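Local coordinates for protein beta sliding clamp (Streptococcus pneumoniae, PDB 2AWA) that probably forms a ring-shaped, head-to-tail homodimer around DNA that tethers DNA polymerases and other proteins to it and so confers processivity, at residues E160-A165 against T175-V180; V190-H195 against P262-L267. All blocks are in the same frame, centred on the assembly; numbering follows the deposited sequence.

Interaction 1: residues E160-A165 against T175-V180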
loop_
_atom_site.group_PDB
_atom_site.type_symbol
_atom_site.label_atom_id
_atom_site.label_comp_id
_atom_site.label_asym_id
_atom_site.label_seq_id
_atom_site.Cartn_x
_atom_site.Cartn_y
_atom_site.Cartn_z
ATOM N N GLU B 160 10.129 14.928 16.646
ATOM C CA GLU B 160 9.511 15.991 17.415
ATOM C C GLU B 160 9.390 17.362 16.702
ATOM O O GLU B 160 8.604 18.180 17.131
ATOM C CB GLU B 160 10.205 16.129 18.744
ATOM C CG GLU B 160 9.830 14.992 19.688
ATOM C CD GLU B 160 10.697 14.937 20.948
ATOM O OE1 GLU B 160 11.779 15.596 20.971
ATOM O OE2 GLU B 160 10.272 14.228 21.900
ATOM N N THR B 161 10.095 17.599 15.597
ATOM C CA THR B 161 10.098 18.956 15.005
ATOM C C THR B 161 9.812 19.092 13.497
ATOM O O THR B 161 9.112 20.011 13.091
ATOM C CB THR B 161 11.427 19.697 15.336
ATOM O OG1 THR B 161 12.517 19.011 14.733
ATOM C CG2 THR B 161 11.655 19.718 16.809
ATOM N N ALA B 162 10.336 18.196 12.672
ATOM C CA ALA B 162 10.248 18.351 11.203
ATOM C C ALA B 162 8.816 18.461 10.614
ATOM O O ALA B 162 8.607 19.061 9.572
ATOM C CB ALA B 162 10.988 17.225 10.544
ATOM N N PHE B 163 7.831 17.883 11.268
ATOM C CA PHE B 163 6.463 17.988 10.760
ATOM C C PHE B 163 5.892 19.444 10.838
ATOM O O PHE B 163 4.934 19.795 10.145
ATOM C CB PHE B 163 5.565 17.015 11.537
ATOM C CG PHE B 163 5.303 17.461 12.900
ATOM C CD1 PHE B 163 4.281 18.364 13.151
ATOM C CD2 PHE B 163 6.139 17.088 13.924
ATOM C CE1 PHE B 163 4.072 18.840 14.416
ATOM C CE2 PHE B 163 5.943 17.555 15.181
ATOM C CZ PHE B 163 4.910 18.426 15.440
ATOM N N ALA B 164 6.472 20.271 11.708
ATOM C CA ALA B 164 5.978 21.629 11.917
ATOM C C ALA B 164 6.445 22.600 10.845
ATOM O O ALA B 164 5.842 23.646 10.650
ATOM C CB ALA B 164 6.381 22.117 13.259
ATOM N N ALA B 165 7.507 22.227 10.139
ATOM C CA ALA B 165 8.053 23.035 9.054
ATOM C C ALA B 165 7.089 23.120 7.876
ATOM O O ALA B 165 6.386 22.182 7.551
ATOM C CB ALA B 165 9.371 22.474 8.588
ATOM N N THR B 175 10.943 25.816 5.367
ATOM C CA THR B 175 10.873 24.376 5.004
ATOM C C THR B 175 11.960 23.527 5.690
ATOM O O THR B 175 12.048 22.322 5.484
ATOM C CB THR B 175 11.035 24.174 3.508
ATOM O OG1 THR B 175 12.326 24.639 3.111
ATOM C CG2 THR B 175 9.964 24.926 2.747
ATOM N N GLY B 176 12.795 24.173 6.493
ATOM C CA GLY B 176 13.866 23.499 7.187
ATOM C C GLY B 176 13.684 23.554 8.686
ATOM O O GLY B 176 12.787 24.234 9.202
ATOM N N VAL B 177 14.540 22.818 9.383
ATOM C CA VAL B 177 14.554 22.840 10.815
ATOM C C VAL B 177 15.765 23.650 11.283
ATOM O O VAL B 177 16.863 23.497 10.790
ATOM C CB VAL B 177 14.554 21.430 11.351
ATOM C CG1 VAL B 177 14.619 21.435 12.877
ATOM C CG2 VAL B 177 13.305 20.702 10.863
ATOM N N HIS B 178 15.540 24.542 12.222
ATOM C CA HIS B 178 16.598 25.433 12.686
ATOM C C HIS B 178 17.311 24.793 13.894
ATOM O O HIS B 178 16.677 24.456 14.889
ATOM C CB HIS B 178 15.976 26.796 13.012
ATOM C CG HIS B 178 16.956 27.839 13.416
ATOM N ND1 HIS B 178 16.659 28.804 14.352
ATOM C CD2 HIS B 178 18.219 28.092 12.998
ATOM C CE1 HIS B 178 17.705 29.595 14.511
ATOM N NE2 HIS B 178 18.665 29.189 13.699
ATOM N N PHE B 179 18.620 24.607 13.772
ATOM C CA PHE B 179 19.438 23.924 14.766
ATOM C C PHE B 179 20.464 24.903 15.309
ATOM O O PHE B 179 21.280 25.390 14.552
ATOM C CB PHE B 179 20.224 22.795 14.111
ATOM C CG PHE B 179 19.509 21.494 14.062
ATOM C CD1 PHE B 179 18.565 21.244 13.066
ATOM C CD2 PHE B 179 19.828 20.481 14.961
ATOM C CE1 PHE B 179 17.903 20.012 12.987
ATOM C CE2 PHE B 179 19.190 19.230 14.889
ATOM C CZ PHE B 179 18.215 18.992 13.898
ATOM N N VAL B 180 20.449 25.170 16.611
ATOM C CA VAL B 180 21.371 26.143 17.188
ATOM C C VAL B 180 22.037 25.546 18.417
ATOM O O VAL B 180 21.362 25.093 19.350
ATOM C CB VAL B 180 20.676 27.466 17.584
ATOM C CG1 VAL B 180 21.697 28.542 17.841
ATOM C CG2 VAL B 180 19.731 27.926 16.501
#
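V177 presses both of its methyl branches against T161 and A162, where the end of helix 151-161 lies across strand 176-182. This is the helix-on-sheet packing of the central domain, one of the three related domains in each subunit of these DNA-encircling rings. The tight part is built on the V177 methyls. With CG1 anti to the backbone N (chi1 178°), V177 splits its branches between two neighbours: CG1 meets T161 OG1 at 3.7 Å, while CG2 lies 3.9 Å from A162 CA and a little farther from its CB. The side chains of T161 and V177 cross at about a right angle; the OG1 facing the methyl is bonded to I157 O, one helical turn back. A191 and L220 also pack on V177, joining the next strand and helix 217-226 to the same core.

The backbone stays helical in its angles through A164, with A164 N bonded to T161 O at 3.0 Å. The loose side lies at F163, which turns away from the strand, is partly exposed and touches R196 and R221. At the start of the strand only the side chain of T175 turns away, its OG1 bonding to P172 O, while its backbone stays packed under A165. A165, after F163, points at the strand. Across this contact its CB meets only backbone atoms, T175 C at 4.0 Å and G176 O at 3.9 Å.

Interaction 2: residues V190-H195 against P262-L267; sequences VATDSH and PDTDRL
V190 and T264 reach toward each other tip to tip, joining strand 186-192 of the central domain to the loop that leads into the C-terminal domain. P262 opens this loop with its CB directed at the strand, yet it stays beyond contact with it and packs on L174. D263 is exposed and turns its carboxylate forward along its own loop, where OD1 takes a weak bond from R266 N at 3.4 Å. T264 carries the contact. Its chi1 of 44° sets OG1 between the backbone N and the carbonyl carbon, facing both V190 methyls: OG1 lies 3.7 Å from CG1 and 3.9 Å from CG2. The T264 methyl CG2 also touches V190 CG1 at 4.0 Å, and more loosely T192 CG2, at 4.4 Å.

From D265 the chain winds into a short 3-10 turn, tied by L267 N to T264 O at 2.9 Å. D265 directs its CB away from the strand and packs on Q199. The R266 guanidinium has one face covered by L267 CD2, which sits over its centre. L267 itself points to the strand side and lands on L197.

The end of the facing strand is held by its own turns. T192 OG1 accepts S194 N at 3.0 Å in an ST turn and also bonds to R196 O; D193 OD1 accepts H195 N in an Asx turn, from above the carboxylate plane. In relatives the surface pocket between the central and C-terminal domains, formed in this region, receives the binding peptides of polymerases; the same role is probable here. The loop touches strand 186-192 through T264 and strand 196-203 through D265 and L267, before the chain continues to strand 274-279.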
loop_
_atom_site.group_PDB
_atom_site.type_symbol
_atom_site.label_atom_id
_atom_site.label_comp_id
_atom_site.label_asym_id
_atom_site.label_seq_id
_atom_site.Cartn_x
_atom_site.Cartn_y
_atom_site.Cartn_z
ATOM N N VAL B 190 14.027 24.096 16.325
ATOM C CA VAL B 190 12.735 24.739 16.130
ATOM C C VAL B 190 12.312 24.568 14.690
ATOM O O VAL B 190 13.132 24.592 13.783
ATOM C CB VAL B 190 12.797 26.268 16.382
ATOM C CG1 VAL B 190 11.393 26.857 16.420
ATOM C CG2 VAL B 190 13.438 26.561 17.640
ATOM N N ALA B 191 11.019 24.436 14.477
ATOM C CA ALA B 191 10.455 24.413 13.124
ATOM C C ALA B 191 9.088 25.028 13.211
ATOM O O ALA B 191 8.372 24.758 14.174
ATOM C CB ALA B 191 10.345 22.995 12.602
ATOM N N THR B 192 8.745 25.857 12.218
ATOM C CA THR B 192 7.425 26.451 12.138
ATOM C C THR B 192 7.033 26.714 10.717
ATOM O O THR B 192 7.868 26.908 9.873
ATOM C CB THR B 192 7.324 27.764 12.935
ATOM O OG1 THR B 192 6.000 28.297 12.783
ATOM C CG2 THR B 192 8.392 28.803 12.487
ATOM N N ASP B 193 5.736 26.694 10.458
ATOM C CA ASP B 193 5.215 27.030 9.135
ATOM C C ASP B 193 4.414 28.307 9.199
ATOM O O ASP B 193 3.593 28.564 8.332
ATOM C CB ASP B 193 4.382 25.881 8.569
ATOM C CG ASP B 193 3.158 25.560 9.395
ATOM O OD1 ASP B 193 2.953 26.173 10.470
ATOM O OD2 ASP B 193 2.400 24.666 8.954
ATOM N N SER B 194 4.658 29.089 10.257
ATOM C CA SER B 194 3.957 30.332 10.544
ATOM C C SER B 194 2.576 30.110 11.164
ATOM O O SER B 194 1.986 31.053 11.607
ATOM C CB SER B 194 3.854 31.230 9.298
ATOM O OG SER B 194 2.692 30.934 8.513
ATOM N N HIS B 195 2.049 28.887 11.184
ATOM C CA HIS B 195 0.728 28.618 11.810
ATOM C C HIS B 195 0.849 27.861 13.115
ATOM O O HIS B 195 0.085 28.091 14.041
ATOM C CB HIS B 195 -0.181 27.871 10.855
ATOM C CG HIS B 195 -0.459 28.643 9.601
ATOM N ND1 HIS B 195 -1.321 29.721 9.565
ATOM C CD2 HIS B 195 0.052 28.526 8.352
ATOM C CE1 HIS B 195 -1.347 30.214 8.342
ATOM N NE2 HIS B 195 -0.522 29.509 7.588
ATOM N N PRO B 262 13.709 33.173 11.373
ATOM C CA PRO B 262 13.101 34.192 12.233
ATOM C C PRO B 262 13.327 33.913 13.704
ATOM O O PRO B 262 13.414 32.764 14.091
ATOM C CB PRO B 262 11.615 34.069 11.928
ATOM C CG PRO B 262 11.527 33.224 10.718
ATOM C CD PRO B 262 12.683 32.343 10.715
ATOM N N ASP B 263 13.423 34.965 14.504
ATOM C CA ASP B 263 13.524 34.847 15.946
ATOM C C ASP B 263 12.214 34.278 16.467
ATOM O O ASP B 263 11.183 34.941 16.464
ATOM C CB ASP B 263 13.797 36.219 16.554
ATOM C CG ASP B 263 13.868 36.206 18.083
ATOM O OD1 ASP B 263 12.993 35.593 18.747
ATOM O OD2 ASP B 263 14.792 36.864 18.626
ATOM N N THR B 264 12.273 33.039 16.927
ATOM C CA THR B 264 11.103 32.318 17.374
ATOM C C THR B 264 10.841 32.429 18.886
ATOM O O THR B 264 9.724 32.187 19.336
ATOM C CB THR B 264 11.199 30.848 16.931
ATOM O OG1 THR B 264 12.524 30.340 17.178
ATOM C CG2 THR B 264 10.912 30.751 15.456
ATOM N N ASP B 265 11.840 32.822 19.660
ATOM C CA ASP B 265 11.702 32.893 21.119
ATOM C C ASP B 265 10.574 33.849 21.549
ATOM O O ASP B 265 9.816 33.537 22.466
ATOM C CB ASP B 265 13.039 33.295 21.769
ATOM C CG ASP B 265 14.059 32.136 21.841
ATOM O OD1 ASP B 265 13.739 30.975 21.476
ATOM O OD2 ASP B 265 15.203 32.389 22.293
ATOM N N ARG B 266 10.452 34.995 20.875
ATOM C CA ARG B 266 9.380 35.961 21.157
ATOM C C ARG B 266 7.986 35.352 20.992
ATOM O O ARG B 266 7.021 35.851 21.578
ATOM C CB ARG B 266 9.499 37.218 20.259
ATOM C CG ARG B 266 9.346 36.969 18.724
ATOM C CD ARG B 266 8.964 38.244 17.887
ATOM N NE ARG B 266 8.549 37.905 16.504
ATOM C CZ ARG B 266 7.279 37.777 16.071
ATOM N NH1 ARG B 266 6.238 37.984 16.883
ATOM N NH2 ARG B 266 7.033 37.447 14.802
ATOM N N LEU B 267 7.871 34.290 20.192
ATOM C CA LEU B 267 6.562 33.734 19.847
ATOM C C LEU B 267 5.900 32.963 20.968
ATOM O O LEU B 267 4.690 32.754 20.925
ATOM C CB LEU B 267 6.678 32.820 18.636
ATOM C CG LEU B 267 7.218 33.459 17.356
ATOM C CD1 LEU B 267 7.112 32.495 16.170
ATOM C CD2 LEU B 267 6.462 34.740 17.064
#

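Strand 186-192 ties the two contacts together. It pairs with strand 176-182, H178 N probably bonding to V190 O at 2.9 Å, and its side chains alternate between the two sites. A191 turns to the helix end of interaction 1, whereas V190 and T192 turn to the loop of interaction 2. Nearly all touching residues are buried, but interaction 1 belongs to the core of a single domain, whereas interaction 2 joins the central and C-terminal domains among exposed loop residues. In each a valine methyl meets a threonine OG1; in interaction 2 both methyls do. Around that pair, interaction 1 adds alanines and backbone, interaction 2 charged residues, with ST and Asx turns at the strand end.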